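Local coordinates for protein nicotinamide-nucleotide adenylyltransferase NadR family / Ribosylnicotinamide kinase (Lactococcus lactis subsp. cremoris, PDB 6GYE) that probably phosphorylates nicotinamide riboside, which it binds in a pocket, and adenylylates the resulting mononucleotide on the way to NAD+, at residues S12-G17 against T112-L117; R199-I204 against I255-T260. All blocks are in the same frame, centred on the assembly; numbering follows the deposited sequence.

In the fold
The two contacts lie in different parts of a two-lobed chain, on opposite sides of its centre, with their own centres 50 Å apart and their nearest atoms about 35 Å apart. Interaction 1 comes first along the sequence and is complete before interaction 2 begins. It joins the start of strand 15-21 to the loop leading into strand 118-123, neighbours in a five-stranded parallel sheet that probably belongs to the adenylyltransferase part. Interaction 2 sets helix 193-203 against strand 255-259, an outermost strand of the four-stranded parallel sheet in the P-loop family region, where nicotinamide riboside is bound. They share no helix, strand or sheet, and each lies in a part that probably carries one activity.

Interaction 1 (S12-G17 against T112-L117); sequences SGKNIG and TLENDL
The backbone N of Gly13 gives its hydrogen to Glu114 OE2 over 2.7 Å, at an N-H...O angle of 147°. The donor stands well above the carboxylate plane, 58° out of it. The other oxygen of the same group, OE1, is met by Lys14 NZ in a salt bridge whose modelled length, 2.5 Å from NZ to OE1, is doubtfully short. One carboxylate therefore spans two successive residues of 12-17, and having a partner on each oxygen should limit its rotation. The Glu114 chain runs extended beyond CG, whereas that of Lys14 crosses it at about a right angle and is bent twice; the second bend, at chi4 (-62°), turns NZ to the glutamate. On the way there the lysine methylenes rest on backbone carbonyls, CE lying 3.2 Å from Asn115 O and CD 3.3 Å from Asp116 O. Asp116 OD2 stays 5.8 Å from Lys14 NZ, so any charge effect between them would be a longer-range one. The backbone of Gly13 adopts angles at which a side chain would be jammed against the carbonyl oxygen of Ser12. Beneath the polar layer, Leu117 puts CD2 3.5 Å from Gly13 O, while its other methyl, CD1, touches Ile16 CG1 at 4.2 Å. Leu117 CA makes a CA-H...O contact with Lys14 O. In the surrounding fold, 112-117 is the link between helix 95-110, to whose Ile108 carbonyl Thr112 OG1 is hydrogen-bonded, and strand 118-123. Backbone hydrogen bonds of Lys14 and Ile16 with Ser118 then pair that strand with 15-21 as parallel neighbours in the Rossmann-like sheet, and Asp42 binds the backbone N of Asn15 just before strand 43-50.

Interaction 2 (R199-I204 against I255-T260); sequences RLARSI and IVFLDT. With NNR (Nicotinamide riboside), chain I.
The Leu200-Ala201 peptide unit lies over one face of the Phe257 ring, with Leu200 CB beside it over the same face: Ala201 N stands 3.9 Å above the ring plane and Leu200 C 4.1 Å above it, both offset toward the rim. Ala201 CA comes within 3.6 Å of Phe257 CD1, so the helix backbone itself covers this part of the ring, and Leu200 CB adds an apolar contact 3.7 Å from Phe257 CE2. Ile204 approaches differently, in the plane of the ring, with CD1 3.8 Å from Phe257 CE1. An anti chi2 (169°) carries CD1 of Ile204 out to this edge and to within 4.1 Å of Ile255 CD1. The helix is the one that follows a probable Walker A P-loop, and strand 255-259 runs parallel beside 181-187, the strand leading into that loop. Asp259 OD1 forms a salt bridge with Lys193 NZ, and OD2 a hydrogen bond with Thr194 OG1, both residues of the probable P-loop. An alanine in place of Phe257 would remove the ring and probably open a gap under Leu200, Ala201 and Ile204, with the helix less firmly seated on the sheet. Leu200 also touches Tyr359, Ala362 and Ile363 of helix 358-370. Leu258 lines the nicotinamide riboside pocket, its methyl CD1 in van der Waals contact 3.3 Å from N7.

Interaction 1 (S12-G17 against T112-L117)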
loop_
_atom_site.group_PDB
_atom_site.type_symbol
_atom_site.label_atom_id
_atom_site.label_comp_id
_atom_site.label_asym_id
_atom_site.label_seq_id
_atom_site.Cartn_x
_atom_site.Cartn_y
_atom_site.Cartn_z
ATOM N N SER A 12 -14.428 -20.308 19.933
ATOM C CA SER A 12 -14.722 -21.254 21.001
ATOM C C SER A 12 -14.286 -20.697 22.352
ATOM O O SER A 12 -13.524 -19.733 22.436
ATOM C CB SER A 12 -14.015 -22.582 20.753
ATOM O OG SER A 12 -12.614 -22.413 20.884
ATOM N N GLY A 13 -14.769 -21.325 23.419
ATOM C CA GLY A 13 -14.370 -20.964 24.765
ATOM C C GLY A 13 -15.438 -20.164 25.496
ATOM O O GLY A 13 -16.402 -19.669 24.914
ATOM N N LYS A 14 -15.248 -20.037 26.813
ATOM C CA LYS A 14 -16.166 -19.291 27.674
ATOM C C LYS A 14 -15.725 -17.853 27.948
ATOM O O LYS A 14 -16.567 -16.954 27.976
ATOM C CB LYS A 14 -16.363 -20.022 29.008
ATOM C CG LYS A 14 -17.200 -21.289 28.915
ATOM C CD LYS A 14 -18.653 -20.984 28.582
ATOM C CE LYS A 14 -19.530 -22.214 28.767
ATOM N NZ LYS A 14 -19.132 -23.314 27.845
ATOM N N ASN A 15 -14.435 -17.596 28.155
ATOM C CA ASN A 15 -13.954 -16.245 28.443
ATOM C C ASN A 15 -13.538 -15.576 27.139
ATOM O O ASN A 15 -12.524 -15.943 26.538
ATOM C CB ASN A 15 -12.794 -16.274 29.430
ATOM C CG ASN A 15 -13.200 -16.809 30.769
ATOM O OD1 ASN A 15 -14.142 -16.312 31.383
ATOM N ND2 ASN A 15 -12.486 -17.817 31.245
ATOM N N ILE A 16 -14.329 -14.603 26.697
ATOM C CA ILE A 16 -14.148 -13.961 25.400
ATOM C C ILE A 16 -13.834 -12.487 25.618
ATOM O O ILE A 16 -14.550 -11.799 26.357
ATOM C CB ILE A 16 -15.400 -14.106 24.518
ATOM C CG1 ILE A 16 -15.822 -15.584 24.370
ATOM C CG2 ILE A 16 -15.188 -13.376 23.203
ATOM C CD1 ILE A 16 -14.762 -16.514 23.805
ATOM N N GLY A 17 -12.786 -11.998 24.959
ATOM C CA GLY A 17 -12.437 -10.585 24.973
ATOM C C GLY A 17 -12.825 -9.927 23.659
ATOM O O GLY A 17 -12.663 -10.518 22.589
ATOM N N THR A 112 -19.701 -16.417 18.029
ATOM C CA THR A 112 -19.331 -17.211 19.188
ATOM C C THR A 112 -19.966 -18.591 19.120
ATOM O O THR A 112 -21.110 -18.747 18.682
ATOM C CB THR A 112 -19.740 -16.511 20.486
ATOM O OG1 THR A 112 -18.947 -15.328 20.651
ATOM C CG2 THR A 112 -19.494 -17.428 21.648
ATOM N N LEU A 113 -19.206 -19.588 19.569
ATOM C CA LEU A 113 -19.659 -20.969 19.540
ATOM C C LEU A 113 -20.625 -21.245 20.682
ATOM O O LEU A 113 -21.744 -21.717 20.458
ATOM C CB LEU A 113 -18.445 -21.900 19.616
ATOM C CG LEU A 113 -18.521 -23.359 19.172
ATOM C CD1 LEU A 113 -19.245 -24.213 20.208
ATOM C CD2 LEU A 113 -19.181 -23.481 17.794
ATOM N N GLU A 114 -20.216 -20.937 21.906
ATOM C CA GLU A 114 -20.872 -21.428 23.109
ATOM C C GLU A 114 -21.821 -20.390 23.704
ATOM O O GLU A 114 -21.936 -19.258 23.227
ATOM C CB GLU A 114 -19.821 -21.850 24.143
ATOM C CG GLU A 114 -18.714 -22.702 23.532
ATOM C CD GLU A 114 -17.617 -23.050 24.516
ATOM O OE1 GLU A 114 -17.894 -23.064 25.737
ATOM O OE2 GLU A 114 -16.475 -23.292 24.065
ATOM N N ASN A 115 -22.531 -20.824 24.743
ATOM C CA ASN A 115 -23.427 -20.009 25.551
ATOM C C ASN A 115 -22.843 -19.873 26.952
ATOM O O ASN A 115 -21.833 -20.501 27.286
ATOM C CB ASN A 115 -24.827 -20.636 25.629
ATOM C CG ASN A 115 -25.468 -20.814 24.271
ATOM O OD1 ASN A 115 -25.221 -20.041 23.348
ATOM N ND2 ASN A 115 -26.304 -21.840 24.143
ATOM N N ASP A 116 -23.504 -19.060 27.780
ATOM C CA ASP A 116 -23.034 -18.767 29.137
ATOM C C ASP A 116 -21.605 -18.223 29.122
ATOM O O ASP A 116 -20.714 -18.717 29.817
ATOM C CB ASP A 116 -23.139 -19.999 30.030
ATOM C CG ASP A 116 -24.481 -20.668 29.920
ATOM O OD1 ASP A 116 -25.495 -19.983 30.166
ATOM O OD2 ASP A 116 -24.522 -21.865 29.562
ATOM N N LEU A 117 -21.387 -17.203 28.300
ATOM C CA LEU A 117 -20.063 -16.622 28.177
ATOM C C LEU A 117 -19.801 -15.628 29.294
ATOM O O LEU A 117 -20.721 -15.074 29.898
ATOM C CB LEU A 117 -19.906 -15.895 26.851
ATOM C CG LEU A 117 -20.211 -16.655 25.570
ATOM C CD1 LEU A 117 -19.983 -15.686 24.430
ATOM C CD2 LEU A 117 -19.335 -17.899 25.448
#

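Interaction 2 (R199-I204 against I255-T260)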
loop_
_atom_site.group_PDB
_atom_site.type_symbol
_atom_site.label_atom_id
_atom_site.label_comp_id
_atom_site.label_asym_id
_atom_site.label_seq_id
_atom_site.Cartn_x
_atom_site.Cartn_y
_atom_site.Cartn_z
ATOM N N ARG A 199 22.142 2.655 -8.025
ATOM C CA ARG A 199 22.865 3.564 -7.143
ATOM C C ARG A 199 21.899 4.333 -6.245
ATOM O O ARG A 199 22.146 4.474 -5.039
ATOM C CB ARG A 199 23.746 4.506 -7.956
ATOM C CG ARG A 199 24.760 3.727 -8.757
ATOM C CD ARG A 199 26.164 4.166 -8.572
ATOM N NE ARG A 199 26.642 5.074 -9.602
ATOM C CZ ARG A 199 27.696 4.829 -10.374
ATOM N NH1 ARG A 199 28.381 3.695 -10.235
ATOM N NH2 ARG A 199 28.077 5.731 -11.266
ATOM N N LEU A 200 20.778 4.818 -6.795
ATOM C CA LEU A 200 19.814 5.519 -5.943
ATOM C C LEU A 200 19.305 4.605 -4.832
ATOM O O LEU A 200 19.347 4.969 -3.655
ATOM C CB LEU A 200 18.647 6.064 -6.770
ATOM C CG LEU A 200 18.940 7.201 -7.756
ATOM C CD1 LEU A 200 17.720 7.462 -8.621
ATOM C CD2 LEU A 200 19.375 8.480 -7.038
ATOM N N ALA A 201 18.846 3.396 -5.191
ATOM C CA ALA A 201 18.307 2.455 -4.204
ATOM C C ALA A 201 19.365 2.044 -3.187
ATOM O O ALA A 201 19.125 2.066 -1.972
ATOM C CB ALA A 201 17.745 1.206 -4.901
ATOM N N ARG A 202 20.547 1.661 -3.666
ATOM C CA ARG A 202 21.562 1.209 -2.723
ATOM C C ARG A 202 21.995 2.344 -1.801
ATOM O O ARG A 202 22.409 2.089 -0.667
ATOM C CB ARG A 202 22.742 0.580 -3.474
ATOM C CG ARG A 202 22.405 -0.844 -3.972
ATOM C CD ARG A 202 23.321 -1.337 -5.075
ATOM N NE ARG A 202 23.024 -2.724 -5.416
ATOM C CZ ARG A 202 23.409 -3.338 -6.531
ATOM N NH1 ARG A 202 24.118 -2.702 -7.465
ATOM N NH2 ARG A 202 23.082 -4.606 -6.705
ATOM N N SER A 203 21.850 3.601 -2.236
ATOM C CA SER A 203 22.245 4.719 -1.375
ATOM C C SER A 203 21.460 4.729 -0.072
ATOM O O SER A 203 21.960 5.216 0.946
ATOM C CB SER A 203 22.043 6.053 -2.093
ATOM O OG SER A 203 22.853 6.136 -3.253
ATOM N N ILE A 204 20.263 4.148 -0.052
ATOM C CA ILE A 204 19.475 4.217 1.172
ATOM C C ILE A 204 18.943 2.846 1.584
ATOM O O ILE A 204 17.973 2.759 2.347
ATOM C CB ILE A 204 18.316 5.221 1.004
ATOM C CG1 ILE A 204 17.448 4.845 -0.209
ATOM C CG2 ILE A 204 18.847 6.650 0.859
ATOM C CD1 ILE A 204 16.126 5.632 -0.268
ATOM N N ILE A 255 10.624 3.000 0.992
ATOM C CA ILE A 255 10.848 3.620 -0.309
ATOM C C ILE A 255 11.317 2.536 -1.273
ATOM O O ILE A 255 12.240 1.784 -0.944
ATOM C CB ILE A 255 11.913 4.737 -0.208
ATOM C CG1 ILE A 255 11.570 5.706 0.932
ATOM C CG2 ILE A 255 12.071 5.465 -1.553
ATOM C CD1 ILE A 255 12.514 6.903 1.076
ATOM N N VAL A 256 10.722 2.469 -2.477
ATOM C CA VAL A 256 11.186 1.529 -3.498
ATOM C C VAL A 256 11.445 2.260 -4.812
ATOM O O VAL A 256 10.831 3.287 -5.113
ATOM C CB VAL A 256 10.208 0.351 -3.724
ATOM C CG1 VAL A 256 9.781 -0.242 -2.390
ATOM C CG2 VAL A 256 9.023 0.794 -4.519
ATOM N N PHE A 257 12.369 1.717 -5.598
ATOM C CA PHE A 257 12.763 2.291 -6.878
ATOM C C PHE A 257 12.379 1.336 -7.997
ATOM O O PHE A 257 12.644 0.134 -7.908
ATOM C CB PHE A 257 14.260 2.592 -6.913
ATOM C CG PHE A 257 14.663 3.716 -6.005
ATOM C CD1 PHE A 257 14.904 3.488 -4.647
ATOM C CD2 PHE A 257 14.786 5.002 -6.501
ATOM C CE1 PHE A 257 15.263 4.531 -3.791
ATOM C CE2 PHE A 257 15.158 6.062 -5.656
ATOM C CZ PHE A 257 15.395 5.820 -4.293
ATOM N N LEU A 258 11.723 1.864 -9.022
ATOM C CA LEU A 258 11.214 1.056 -10.121
ATOM C C LEU A 258 11.923 1.431 -11.416
ATOM O O LEU A 258 11.962 2.608 -11.786
ATOM C CB LEU A 258 9.701 1.241 -10.271
ATOM C CG LEU A 258 8.863 0.893 -9.040
ATOM C CD1 LEU A 258 7.380 1.035 -9.392
ATOM C CD2 LEU A 258 9.185 -0.535 -8.514
ATOM N N ASP A 259 12.435 0.422 -12.124
ATOM C CA ASP A 259 13.104 0.614 -13.413
ATOM C C ASP A 259 12.055 0.462 -14.515
ATOM O O ASP A 259 11.793 -0.645 -15.014
ATOM C CB ASP A 259 14.250 -0.380 -13.582
ATOM C CG ASP A 259 15.215 0.024 -14.699
ATOM O OD1 ASP A 259 14.868 0.948 -15.468
ATOM O OD2 ASP A 259 16.325 -0.552 -14.793
ATOM N N THR A 260 11.447 1.594 -14.889
ATOM C CA THR A 260 10.399 1.721 -15.911
ATOM C C THR A 260 9.073 1.094 -15.479
ATOM O O THR A 260 8.982 0.435 -14.438
ATOM C CB THR A 260 10.825 1.138 -17.283
ATOM O OG1 THR A 260 10.731 -0.287 -17.283
ATOM C CG2 THR A 260 12.231 1.539 -17.652
HETATM O O2R NNR I . 1.400 -4.611 -5.942
HETATM C C2R NNR I . 0.863 -3.294 -5.759
HETATM C C3R NNR I . -0.530 -3.305 -5.141
HETATM O O3R NNR I . -1.012 -4.631 -4.884
HETATM C C4R NNR I . -1.441 -2.612 -6.142
HETATM C C5R NNR I . -2.099 -1.383 -5.530
HETATM O O5R NNR I . -2.912 -0.737 -6.516
HETATM O O4R NNR I . -0.649 -2.225 -7.267
HETATM C C1R NNR I . 0.721 -2.605 -7.108
HETATM N N1 NNR I . 1.573 -1.415 -7.146
HETATM C C2 NNR I . 2.245 -1.119 -8.267
HETATM C C6 NNR I . 1.670 -0.637 -6.060
HETATM C C5 NNR I . 2.472 0.499 -6.068
HETATM C C4 NNR I . 3.178 0.827 -7.217
HETATM C C3 NNR I . 3.061 0.005 -8.329
HETATM C C7 NNR I . 3.808 0.327 -9.588
HETATM O O7 NNR I . 4.064 -0.568 -10.377
HETATM N N7 NNR I . 4.176 1.588 -9.813
#